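Local structure of tRNA (cytosine(72)-C(5))-methyltransferase (Pyrococcus horikoshii, 5ZVH) at the sinefungin site. The protein methylates carbon 5 of cytosine 72 in several tRNAs, using S-adenosyl-L-methionine as the methyl donor. Coordinates in Å, arbitrary orientation; residue numbers count along the deposited sequence, not the author numbering.

The sinefungin site. Residues 204-211, 229-231, 234, 255-258, 273, 275, 300, 304. With SFG (sinefungin), chain B.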
loop_
_atom_site.group_PDB
_atom_site.type_symbol
_atom_site.label_atom_id
_atom_site.label_comp_id
_atom_site.label_asym_id
_atom_site.label_seq_id
_atom_site.Cartn_x
_atom_site.Cartn_y
_atom_site.Cartn_z
ATOM N N MET A 204 5.332 -1.578 -15.496
ATOM C CA MET A 204 4.714 -0.538 -16.322
ATOM C C MET A 204 3.888 0.466 -15.530
ATOM O O MET A 204 3.281 1.367 -16.106
ATOM C CB MET A 204 3.842 -1.163 -17.411
ATOM C CG MET A 204 2.733 -2.054 -16.911
ATOM S SD MET A 204 1.764 -2.674 -18.302
ATOM C CE MET A 204 3.016 -3.589 -19.146
ATOM N N ALA A 205 3.852 0.297 -14.215
ATOM C CA ALA A 205 3.288 1.302 -13.323
ATOM C C ALA A 205 4.117 1.282 -12.053
ATOM O O ALA A 205 3.669 0.792 -11.015
ATOM C CB ALA A 205 1.830 1.022 -13.038
ATOM N N ALA A 206 5.331 1.817 -12.142
ATOM C CA ALA A 206 6.379 1.454 -11.201
ATOM C C ALA A 206 6.584 2.407 -10.026
ATOM O O ALA A 206 7.095 1.992 -8.991
ATOM C CB ALA A 206 7.680 1.292 -11.949
ATOM N N ALA A 207 6.188 3.667 -10.158
ATOM C CA ALA A 207 6.521 4.641 -9.118
ATOM C C ALA A 207 5.579 4.491 -7.927
ATOM O O ALA A 207 4.402 4.182 -8.111
ATOM C CB ALA A 207 6.466 6.058 -9.678
ATOM N N PRO A 208 6.086 4.714 -6.697
ATOM C CA PRO A 208 7.424 5.172 -6.292
ATOM C C PRO A 208 8.544 4.117 -6.261
ATOM O O PRO A 208 9.611 4.407 -5.715
ATOM C CB PRO A 208 7.182 5.714 -4.884
ATOM C CG PRO A 208 6.069 4.901 -4.370
ATOM C CD PRO A 208 5.175 4.628 -5.542
ATOM N N GLY A 209 8.308 2.918 -6.786
ATOM C CA GLY A 209 9.387 1.966 -7.001
ATOM C C GLY A 209 9.519 0.883 -5.950
ATOM O O GLY A 209 10.567 0.235 -5.841
ATOM N N GLY A 210 8.449 0.677 -5.189
ATOM C CA GLY A 210 8.411 -0.371 -4.187
ATOM C C GLY A 210 8.700 -1.751 -4.743
ATOM O O GLY A 210 9.642 -2.418 -4.309
ATOM N N LYS A 211 7.909 -2.186 -5.715
ATOM C CA LYS A 211 8.087 -3.526 -6.254
ATOM C C LYS A 211 9.280 -3.570 -7.197
ATOM O O LYS A 211 9.936 -4.601 -7.331
ATOM C CB LYS A 211 6.815 -4.004 -6.965
ATOM C CG LYS A 211 5.606 -4.093 -6.042
ATOM C CD LYS A 211 4.342 -4.458 -6.798
ATOM C CE LYS A 211 3.157 -4.559 -5.846
ATOM N NZ LYS A 211 2.825 -3.236 -5.250
ATOM N N ASP A 229 6.306 5.054 -15.614
ATOM C CA ASP A 229 5.231 5.792 -14.948
ATOM C C ASP A 229 4.884 7.072 -15.705
ATOM O O ASP A 229 5.743 7.672 -16.348
ATOM C CB ASP A 229 5.605 6.120 -13.500
ATOM C CG ASP A 229 4.384 6.290 -12.611
ATOM O OD1 ASP A 229 3.802 7.397 -12.606
ATOM O OD2 ASP A 229 4.002 5.319 -11.919
ATOM N N LYS A 230 3.626 7.491 -15.619
ATOM C CA LYS A 230 3.175 8.692 -16.316
ATOM C C LYS A 230 3.541 9.944 -15.526
ATOM O O LYS A 230 3.841 10.990 -16.106
ATOM C CB LYS A 230 1.661 8.646 -16.557
ATOM C CG LYS A 230 1.124 9.796 -17.413
ATOM C CD LYS A 230 -0.390 9.710 -17.599
ATOM C CE LYS A 230 -1.132 9.982 -16.292
ATOM N NZ LYS A 230 -2.576 10.293 -16.512
ATOM N N SER A 231 3.535 9.825 -14.200
ATOM C CA SER A 231 3.775 10.966 -13.319
ATOM C C SER A 231 5.262 11.260 -13.171
ATOM O O SER A 231 6.051 10.379 -12.835
ATOM C CB SER A 231 3.157 10.724 -11.939
ATOM O OG SER A 231 3.304 11.868 -11.116
ATOM N N ARG A 234 6.159 11.486 -9.245
ATOM C CA ARG A 234 6.288 10.157 -8.667
ATOM C C ARG A 234 7.560 9.476 -9.179
ATOM O O ARG A 234 8.228 8.757 -8.434
ATOM C CB ARG A 234 5.038 9.314 -8.969
ATOM C CG ARG A 234 3.767 9.863 -8.329
ATOM C CD ARG A 234 2.552 9.043 -8.716
ATOM N NE ARG A 234 2.620 7.679 -8.194
ATOM C CZ ARG A 234 2.371 7.348 -6.929
ATOM N NH1 ARG A 234 2.032 8.284 -6.051
ATOM N NH2 ARG A 234 2.453 6.080 -6.542
ATOM N N MET A 255 6.062 7.834 -19.609
ATOM C CA MET A 255 5.147 7.578 -20.727
ATOM C C MET A 255 3.824 6.995 -20.242
ATOM O O MET A 255 3.742 6.451 -19.140
ATOM C CB MET A 255 5.763 6.605 -21.744
ATOM C CG MET A 255 5.754 5.155 -21.279
ATOM S SD MET A 255 6.366 3.940 -22.467
ATOM C CE MET A 255 5.124 4.050 -23.760
ATOM N N ASP A 256 2.793 7.120 -21.076
ATOM C CA ASP A 256 1.522 6.439 -20.851
ATOM C C ASP A 256 1.719 4.955 -21.162
ATOM O O ASP A 256 1.931 4.577 -22.316
ATOM C CB ASP A 256 0.417 7.047 -21.722
ATOM C CG ASP A 256 -0.931 6.371 -21.532
ATOM O OD1 ASP A 256 -1.081 5.561 -20.594
ATOM O OD2 ASP A 256 -1.847 6.647 -22.335
ATOM N N ALA A 257 1.656 4.119 -20.128
ATOM C CA ALA A 257 1.970 2.696 -20.267
ATOM C C ALA A 257 0.986 1.941 -21.160
ATOM O O ALA A 257 1.253 0.813 -21.574
ATOM C CB ALA A 257 2.031 2.047 -18.902
ATOM N N ARG A 258 -0.156 2.558 -21.442
ATOM C CA ARG A 258 -1.152 1.967 -22.330
ATOM C C ARG A 258 -0.658 1.941 -23.773
ATOM O O ARG A 258 -1.196 1.225 -24.613
ATOM C CB ARG A 258 -2.468 2.737 -22.233
ATOM C CG ARG A 258 -3.129 2.625 -20.871
ATOM C CD ARG A 258 -4.325 3.546 -20.762
ATOM N NE ARG A 258 -3.964 4.931 -21.035
ATOM C CZ ARG A 258 -4.831 5.935 -21.056
ATOM N NH1 ARG A 258 -4.414 7.167 -21.319
ATOM N NH2 ARG A 258 -6.112 5.709 -20.804
ATOM N N ASP A 273 1.268 -3.646 -11.711
ATOM C CA ASP A 273 0.656 -3.284 -10.447
ATOM C C ASP A 273 -0.263 -2.104 -10.730
ATOM O O ASP A 273 0.121 -0.942 -10.584
ATOM C CB ASP A 273 1.725 -2.952 -9.400
ATOM C CG ASP A 273 1.138 -2.630 -8.046
ATOM O OD1 ASP A 273 0.180 -3.318 -7.632
ATOM O OD2 ASP A 273 1.659 -1.710 -7.379
ATOM N N PRO A 275 -3.062 0.804 -11.440
ATOM C CA PRO A 275 -3.882 1.787 -10.733
ATOM C C PRO A 275 -5.277 1.221 -10.538
ATOM O O PRO A 275 -5.834 0.620 -11.457
ATOM C CB PRO A 275 -3.875 3.003 -11.670
ATOM C CG PRO A 275 -3.456 2.471 -13.003
ATOM C CD PRO A 275 -2.507 1.349 -12.691
ATOM N N TYR A 300 -10.427 0.962 -17.477
ATOM C CA TYR A 300 -9.180 1.688 -17.675
ATOM C C TYR A 300 -7.976 0.751 -17.560
ATOM O O TYR A 300 -6.968 0.937 -18.236
ATOM C CB TYR A 300 -9.102 2.827 -16.654
ATOM C CG TYR A 300 -7.815 3.616 -16.611
ATOM C CD1 TYR A 300 -7.402 4.372 -17.702
ATOM C CD2 TYR A 300 -7.036 3.647 -15.461
ATOM C CE1 TYR A 300 -6.235 5.115 -17.659
ATOM C CE2 TYR A 300 -5.867 4.387 -15.409
ATOM C CZ TYR A 300 -5.471 5.120 -16.507
ATOM O OH TYR A 300 -4.310 5.860 -16.463
ATOM N N PHE A 304 -4.113 -1.135 -20.092
ATOM C CA PHE A 304 -2.794 -1.563 -19.624
ATOM C C PHE A 304 -2.562 -3.036 -19.917
ATOM O O PHE A 304 -1.527 -3.426 -20.464
ATOM C CB PHE A 304 -2.626 -1.331 -18.122
ATOM C CG PHE A 304 -2.652 0.110 -17.714
ATOM C CD1 PHE A 304 -3.849 0.801 -17.629
ATOM C CD2 PHE A 304 -1.474 0.771 -17.399
ATOM C CE1 PHE A 304 -3.871 2.129 -17.244
ATOM C CE2 PHE A 304 -1.488 2.100 -17.015
ATOM C CZ PHE A 304 -2.687 2.779 -16.936
HETATM N N SFG B . 3.557 -0.565 -7.718
HETATM C CA SFG B . 4.089 0.699 -7.370
HETATM C C SFG B . 5.092 0.519 -6.244
HETATM O O SFG B . 5.538 1.492 -5.604
HETATM O OXT SFG B . 5.501 -0.629 -5.949
HETATM C CB SFG B . 2.934 1.650 -6.995
HETATM C CG SFG B . 1.908 1.774 -8.187
HETATM C CD SFG B . 1.046 3.029 -8.011
HETATM N NE SFG B . 0.195 2.846 -6.943
HETATM C "C5'" SFG B . 0.236 3.319 -9.286
HETATM C "C4'" SFG B . 1.149 3.980 -10.336
HETATM O "O4'" SFG B . 0.637 3.878 -11.553
HETATM C "C3'" SFG B . 1.295 5.472 -10.085
HETATM O "O3'" SFG B . 2.601 5.763 -9.908
HETATM C "C2'" SFG B . 0.780 6.157 -11.390
HETATM O "O2'" SFG B . 1.588 7.389 -11.679
HETATM C "C1'" SFG B . 0.986 5.268 -12.293
HETATM N N9 SFG B . 0.107 5.438 -13.425
HETATM C C8 SFG B . -1.202 5.745 -13.411
HETATM N N7 SFG B . -1.641 5.793 -14.696
HETATM C C5 SFG B . -0.593 5.509 -15.504
HETATM C C6 SFG B . -0.478 5.422 -16.888
HETATM N N6 SFG B . -1.459 5.610 -17.928
HETATM N N1 SFG B . 0.706 5.117 -17.445
HETATM C C2 SFG B . 1.806 4.888 -16.649
HETATM N N3 SFG B . 1.697 4.974 -15.295
HETATM C C4 SFG B . 0.487 5.288 -14.727
#
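Sinefungin, an analogue of S-adenosyl-L-methionine, lies along the cofactor pocket of a class I methyltransferase. Side-chain hydrogen bonds to the ribose centre on Asp229, at the end of strand 225-229. Its CG stands anti to the backbone N (chi1 -154°), and the carboxylate meets the diol with both syn lone pairs, OD1 taking the 2'-hydroxyl O2' and OD2 the 3'-hydroxyl O3'. The amide of Ser231 fixes the carboxylate through the anti lone pair of OD1, 2.9 Å from Ser231 N to Asp229 OD1. Arg234, bent at its third side-chain torsion, brings NE edge-on to sinefungin O3' at 2.6 Å, while its NH2 bonds Ala207 O, which also accepts from O3'. An alanine in place of Asp229 would probably loosen the ribose, since both hydroxyls would lose their carboxylate acceptor. Asp256 OD1, its carboxylate held side-on by Arg258, accepts from the amino group N6 of sinefungin at 2.7 Å.

Among main-chain donors, Ala257 N points almost straight at N1 (175° at H); with Asp256 this suits adenine and would probably discriminate against a 6-oxo base. Gly210 N bonds carboxylate O; small side chains suit both positions. Lys211 N lies 2.9 Å from sinefungin OXT.

Lys211 NZ, on a long flexible chain, forms salt bridges with OXT and Asp273.

Lys230 lays its aliphatic CB over one purine face; on the opposite face Phe304 sets its flat apolar edge, its ring 70° from the sinefungin purine, so the base is held between them. The site thus holds the methyl donor in place for tRNA methylation.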